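PDB 6A8M: FACT complex subunit SPT16 from Ashbya gossypii, which probably acts as a histone chaperone within the FACT complex, destabilising and restoring nucleosomes where DNA is transcribed, replicated or repaired. Local coordinates for residues Asn396-Phe401 with Ala414-Asp419; Asn197-Glu202 with Asp220-Glu225. All coordinates share one frame; numbering follows the deposited sequence.

How the contacts relate
Contacts 1 and 2 both fall within the metallopeptidase-like M24 region of the Spt16 N-terminal fragment, with centres 19 Å apart and nearest atoms about 11 Å apart, so they do not touch. Contact 1 is core: ten of its twelve touching residues are buried, and it pairs two strands of a beta hairpin through backbone hydrogen bonds. Contact 2 is only partly buried and joins two consecutive helices with no hydrogen bond between its segments. There a small apolar centre grades into carboxylates and an amide at the edge. The two share no helix or strand, but strand 298-308 touches side chains of both.

Contact 1 (Asn396-Phe401 with Ala414-Asp419); sequences NISLGF and ALQLAD
Leu399 and Leu417 face each other as an antiparallel hydrogen-bonded pair, Leu399 N reaching Leu417 O at 2.9 Å with an N-H...O angle of 173°. Reciprocal bonds of the same kind join Ile397 with Asp419 and Phe401 with Leu415, the shortest being Phe401 N to Leu415 O at 2.8 Å. Between these pairs the CA atoms draw together, to 4.0 Å for Ser398 CA and Ala418 CA, and a CA-H...O contact runs from Ala418 CA to Ile397 O at 3.1 Å.

On the Ser398 face, Ser398 CB meets Ala418 CB at 3.6 Å. Ser398 OG stands anti to the backbone N (chi1 169°) and bonds water 2 at 2.8 Å; Gln416 NE2 donates to the same water, which thus bridges two side chains too far apart to bond directly. On the Leu399 face, the Phe401 ring turns its edge to Leu415, CD2 lying 4.4 Å from Leu415 CB. Water 1 sits on this side and donates to both Ile397 O, at 2.6 Å, and Leu417 O, so each of these carbonyls, already holding a backbone N-H, accepts a second hydrogen bond.

Farther out, Asp419 forms salt bridges with Arg304 and Lys436, which probably balance its buried charge, and is also hydrogen-bonded by Thr432 and Gln325. Helix 312-332 covers Leu399 and Phe401 through Leu321, while strand 298-308 packs on Leu415, Leu417 and Ala418. Strand 394-405 also bonds strand 364-368, placing the hairpin inside the antiparallel sheet of the M24 pita-bread fold.

Contact 2 (Asn197-Glu202 with Asp220-Glu225); sequences NLLSDE and DNVENE
Val222 and Leu199 form the apolar centre of this helix-helix contact, where the CA atoms of the two residues come to 6.0 Å. One methyl does the touching: Val222 CG2 lies 3.8 Å from Leu199 CA and 4.1 Å from Leu199 CG, so it rests against the backbone as well as the side chain of the facing helix. With CG2 anti to the carbonyl carbon and CG1 anti to the backbone N (chi1 171°), the valine presents this branch to Leu199, whose side chain it crosses at about a right angle. A second apolar touch comes from Leu198, whose CD1 meets the CB methylene of Glu225 at 4.1 Å.

The polar part involves Glu202, Asn221 and Glu225, and no hydrogen bond passes between the segments. Glu202 OE1 comes within 3.8 Å of Asn221 CB, the two side chains crossing at about a right angle, and Asn221 ND2 is 3.9 Å from the same oxygen, too long for a bond. Glu202 and Glu225 reach tip to tip, their OE2 atoms 4.1 Å apart and the carboxylate planes turned 77° from each other; if both are charged, they would probably repel. An alanine at Glu202 would probably open a gap beside Asn221 CB and uncover the tip of Glu225.

Beyond the two segments, Leu199 also packs on Phe306 of strand 298-308, while Glu223 bonds Trp256 and Ser259. The contact thus joins two consecutive helices linked by a short loop, the first of which also packs on a strand of the pita-bread fold characteristic of the M24 family.

Contact 1 (Asn396-Phe401 with Ala414-Asp419)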
loop_
_atom_site.group_PDB
_atom_site.type_symbol
_atom_site.label_atom_id
_atom_site.label_comp_id
_atom_site.label_asym_id
_atom_site.label_seq_id
_atom_site.Cartn_x
_atom_site.Cartn_y
_atom_site.Cartn_z
ATOM N N ASN A 396 -6.846 -3.906 -3.276
ATOM C CA ASN A 396 -6.226 -4.437 -4.485
ATOM C C ASN A 396 -6.842 -5.815 -4.708
ATOM O O ASN A 396 -6.530 -6.756 -3.983
ATOM C CB ASN A 396 -4.718 -4.506 -4.277
ATOM C CG ASN A 396 -3.994 -5.217 -5.393
ATOM O OD1 ASN A 396 -4.516 -5.350 -6.493
ATOM N ND2 ASN A 396 -2.765 -5.651 -5.112
ATOM N N ILE A 397 -7.764 -5.924 -5.664
ATOM C CA ILE A 397 -8.362 -7.216 -5.998
ATOM C C ILE A 397 -7.539 -7.764 -7.152
ATOM O O ILE A 397 -7.636 -7.267 -8.281
ATOM C CB ILE A 397 -9.847 -7.073 -6.371
ATOM C CG1 ILE A 397 -10.630 -6.412 -5.235
ATOM C CG2 ILE A 397 -10.456 -8.421 -6.733
ATOM C CD1 ILE A 397 -10.652 -7.249 -3.943
ATOM N N SER A 398 -6.705 -8.769 -6.862
ATOM C CA SER A 398 -5.711 -9.252 -7.817
ATOM C C SER A 398 -5.825 -10.764 -7.862
ATOM O O SER A 398 -5.683 -11.433 -6.831
ATOM C CB SER A 398 -4.295 -8.836 -7.397
ATOM O OG SER A 398 -3.318 -9.518 -8.181
ATOM N N LEU A 399 -6.071 -11.306 -9.041
ATOM C CA LEU A 399 -6.192 -12.748 -9.131
ATOM C C LEU A 399 -5.423 -13.274 -10.323
ATOM O O LEU A 399 -5.224 -12.589 -11.320
ATOM C CB LEU A 399 -7.631 -13.220 -9.205
ATOM C CG LEU A 399 -8.674 -12.380 -9.918
ATOM C CD1 LEU A 399 -9.762 -13.265 -10.454
ATOM C CD2 LEU A 399 -9.273 -11.420 -8.930
ATOM N N GLY A 400 -4.993 -14.514 -10.195
ATOM C CA GLY A 400 -4.102 -15.075 -11.186
ATOM C C GLY A 400 -4.261 -16.572 -11.247
ATOM O O GLY A 400 -4.710 -17.208 -10.288
ATOM N N PHE A 401 -3.920 -17.120 -12.414
ATOM C CA PHE A 401 -3.837 -18.559 -12.630
ATOM C C PHE A 401 -2.474 -18.821 -13.257
ATOM O O PHE A 401 -2.101 -18.141 -14.219
ATOM C CB PHE A 401 -4.956 -19.052 -13.545
ATOM C CG PHE A 401 -6.337 -18.827 -12.991
ATOM C CD1 PHE A 401 -6.904 -19.750 -12.139
ATOM C CD2 PHE A 401 -7.059 -17.681 -13.312
ATOM C CE1 PHE A 401 -8.179 -19.545 -11.608
ATOM C CE2 PHE A 401 -8.338 -17.472 -12.783
ATOM C CZ PHE A 401 -8.889 -18.401 -11.929
ATOM N N ALA A 414 -0.414 -18.092 -18.595
ATOM C CA ALA A 414 -0.856 -17.708 -17.267
ATOM C C ALA A 414 -1.812 -16.554 -17.478
ATOM O O ALA A 414 -1.854 -15.955 -18.558
ATOM C CB ALA A 414 0.313 -17.316 -16.346
ATOM N N LEU A 415 -2.603 -16.271 -16.458
ATOM C CA LEU A 415 -3.609 -15.223 -16.542
ATOM C C LEU A 415 -3.562 -14.400 -15.276
ATOM O O LEU A 415 -3.443 -14.948 -14.178
ATOM C CB LEU A 415 -5.039 -15.793 -16.704
ATOM C CG LEU A 415 -5.238 -16.687 -17.931
ATOM C CD1 LEU A 415 -6.591 -17.397 -17.865
ATOM C CD2 LEU A 415 -5.126 -15.865 -19.219
ATOM N N GLN A 416 -3.719 -13.088 -15.412
ATOM C CA GLN A 416 -3.729 -12.273 -14.215
ATOM C C GLN A 416 -4.510 -10.995 -14.472
ATOM O O GLN A 416 -4.325 -10.341 -15.495
ATOM C CB GLN A 416 -2.300 -11.958 -13.756
ATOM C CG GLN A 416 -2.251 -11.175 -12.472
ATOM C CD GLN A 416 -0.863 -11.142 -11.899
ATOM O OE1 GLN A 416 0.091 -10.665 -12.557
ATOM N NE2 GLN A 416 -0.719 -11.678 -10.695
ATOM N N LEU A 417 -5.360 -10.629 -13.515
ATOM C CA LEU A 417 -6.159 -9.418 -13.625
ATOM C C LEU A 417 -6.203 -8.773 -12.253
ATOM O O LEU A 417 -6.461 -9.469 -11.270
ATOM C CB LEU A 417 -7.580 -9.769 -14.085
ATOM C CG LEU A 417 -8.529 -8.631 -14.425
ATOM C CD1 LEU A 417 -8.030 -7.902 -15.679
ATOM C CD2 LEU A 417 -9.941 -9.172 -14.627
ATOM N N ALA A 418 -5.977 -7.460 -12.182
ATOM C CA ALA A 418 -6.091 -6.756 -10.907
ATOM C C ALA A 418 -6.700 -5.381 -11.120
ATOM O O ALA A 418 -6.444 -4.726 -12.128
ATOM C CB ALA A 418 -4.719 -6.624 -10.196
ATOM N N ASP A 419 -7.501 -4.940 -10.144
ATOM C CA ASP A 419 -8.065 -3.602 -10.151
ATOM C C ASP A 419 -8.135 -3.084 -8.726
ATOM O O ASP A 419 -8.190 -3.858 -7.765
ATOM C CB ASP A 419 -9.466 -3.572 -10.792
ATOM C CG ASP A 419 -9.396 -3.586 -12.308
ATOM O OD1 ASP A 419 -8.986 -2.563 -12.882
ATOM O OD2 ASP A 419 -9.727 -4.621 -12.918
HETATM O O HOH W 1 -8.974 -8.556 -10.029
HETATM O O HOH W 2 -2.888 -12.138 -8.913
#

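Contact 2 (Asn197-Glu202 with Asp220-Glu225)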
loop_
_atom_site.group_PDB
_atom_site.type_symbol
_atom_site.label_atom_id
_atom_site.label_comp_id
_atom_site.label_asym_id
_atom_site.label_seq_id
_atom_site.Cartn_x
_atom_site.Cartn_y
_atom_site.Cartn_z
ATOM N N ASN A 197 -1.943 2.063 -19.924
ATOM C CA ASN A 197 -2.136 2.411 -21.330
ATOM C C ASN A 197 -0.801 2.544 -22.054
ATOM O O ASN A 197 -0.645 2.049 -23.177
ATOM C CB ASN A 197 -2.926 3.706 -21.477
ATOM C CG ASN A 197 -3.077 4.101 -22.943
ATOM O OD1 ASN A 197 -3.744 3.402 -23.701
ATOM N ND2 ASN A 197 -2.406 5.178 -23.361
ATOM N N LEU A 198 0.159 3.250 -21.441
ATOM C CA LEU A 198 1.475 3.415 -22.054
ATOM C C LEU A 198 2.149 2.072 -22.218
ATOM O O LEU A 198 2.803 1.813 -23.233
ATOM C CB LEU A 198 2.368 4.302 -21.193
ATOM C CG LEU A 198 2.204 5.806 -21.193
ATOM C CD1 LEU A 198 3.209 6.363 -20.208
ATOM C CD2 LEU A 198 2.429 6.383 -22.593
ATOM N N LEU A 199 2.000 1.217 -21.209
ATOM C CA LEU A 199 2.588 -0.109 -21.256
ATOM C C LEU A 199 2.020 -0.904 -22.418
ATOM O O LEU A 199 2.762 -1.552 -23.159
ATOM C CB LEU A 199 2.331 -0.832 -19.941
ATOM C CG LEU A 199 3.109 -2.120 -19.739
ATOM C CD1 LEU A 199 3.282 -2.325 -18.239
ATOM C CD2 LEU A 199 2.383 -3.313 -20.360
ATOM N N SER A 200 0.699 -0.904 -22.563
ATOM C CA SER A 200 0.105 -1.663 -23.659
ATOM C C SER A 200 0.642 -1.183 -25.006
ATOM O O SER A 200 1.012 -1.995 -25.857
ATOM C CB SER A 200 -1.417 -1.559 -23.619
ATOM O OG SER A 200 -1.981 -2.197 -24.765
ATOM N N ASP A 201 0.694 0.138 -25.220
ATOM C CA ASP A 201 1.164 0.667 -26.501
ATOM C C ASP A 201 2.592 0.233 -26.794
ATOM O O ASP A 201 2.917 -0.115 -27.938
ATOM C CB ASP A 201 1.077 2.194 -26.518
ATOM C CG ASP A 201 -0.335 2.689 -26.665
ATOM O OD1 ASP A 201 -1.239 1.846 -26.868
ATOM O OD2 ASP A 201 -0.544 3.918 -26.570
ATOM N N GLU A 202 3.462 0.267 -25.781
ATOM C CA GLU A 202 4.853 -0.142 -25.963
ATOM C C GLU A 202 4.962 -1.642 -26.210
ATOM O O GLU A 202 5.760 -2.089 -27.045
ATOM C CB GLU A 202 5.680 0.243 -24.742
ATOM C CG GLU A 202 6.106 1.692 -24.694
ATOM C CD GLU A 202 7.588 1.844 -24.362
ATOM O OE1 GLU A 202 8.352 0.866 -24.557
ATOM O OE2 GLU A 202 7.987 2.944 -23.910
ATOM N N ASP A 220 11.236 -1.629 -17.720
ATOM C CA ASP A 220 12.072 -0.504 -17.319
ATOM C C ASP A 220 11.778 0.714 -18.184
ATOM O O ASP A 220 11.780 1.851 -17.695
ATOM C CB ASP A 220 13.550 -0.894 -17.412
ATOM C CG ASP A 220 14.483 0.232 -17.002
ATOM O OD1 ASP A 220 14.615 0.470 -15.797
ATOM O OD2 ASP A 220 15.096 0.863 -17.883
ATOM N N ASN A 221 11.542 0.501 -19.486
ATOM C CA ASN A 221 11.213 1.621 -20.364
ATOM C C ASN A 221 9.983 2.364 -19.857
ATOM O O ASN A 221 9.977 3.599 -19.753
ATOM C CB ASN A 221 10.970 1.116 -21.784
ATOM C CG ASN A 221 12.237 0.642 -22.465
ATOM O OD1 ASN A 221 13.335 0.828 -21.947
ATOM N ND2 ASN A 221 12.089 0.042 -23.639
ATOM N N VAL A 222 8.925 1.614 -19.551
ATOM C CA VAL A 222 7.701 2.192 -19.002
ATOM C C VAL A 222 7.982 2.885 -17.678
ATOM O O VAL A 222 7.525 4.010 -17.443
ATOM C CB VAL A 222 6.633 1.101 -18.837
ATOM C CG1 VAL A 222 5.447 1.646 -18.062
ATOM C CG2 VAL A 222 6.215 0.574 -20.198
ATOM N N GLU A 223 8.731 2.214 -16.789
ATOM C CA GLU A 223 9.026 2.754 -15.465
ATOM C C GLU A 223 9.654 4.145 -15.546
ATOM O O GLU A 223 9.322 5.035 -14.757
ATOM C CB GLU A 223 9.927 1.766 -14.694
ATOM C CG GLU A 223 10.225 2.165 -13.265
ATOM C CD GLU A 223 10.840 1.027 -12.455
ATOM O OE1 GLU A 223 11.135 1.219 -11.250
ATOM O OE2 GLU A 223 11.042 -0.058 -13.032
ATOM N N ASN A 224 10.560 4.357 -16.490
ATOM C CA ASN A 224 11.244 5.635 -16.573
ATOM C C ASN A 224 10.369 6.738 -17.151
ATOM O O ASN A 224 10.742 7.913 -17.063
ATOM C CB ASN A 224 12.522 5.471 -17.401
ATOM C CG ASN A 224 13.544 4.569 -16.699
ATOM O OD1 ASN A 224 13.942 3.522 -17.216
ATOM N ND2 ASN A 224 13.969 4.984 -15.522
ATOM N N GLU A 225 9.208 6.388 -17.712
ATOM C CA GLU A 225 8.309 7.407 -18.243
ATOM C C GLU A 225 7.791 8.344 -17.156
ATOM O O GLU A 225 7.441 9.489 -17.463
ATOM C CB GLU A 225 7.133 6.736 -18.961
ATOM C CG GLU A 225 7.537 5.942 -20.194
ATOM C CD GLU A 225 7.745 6.827 -21.396
ATOM O OE1 GLU A 225 6.925 7.744 -21.593
ATOM O OE2 GLU A 225 8.729 6.612 -22.139
#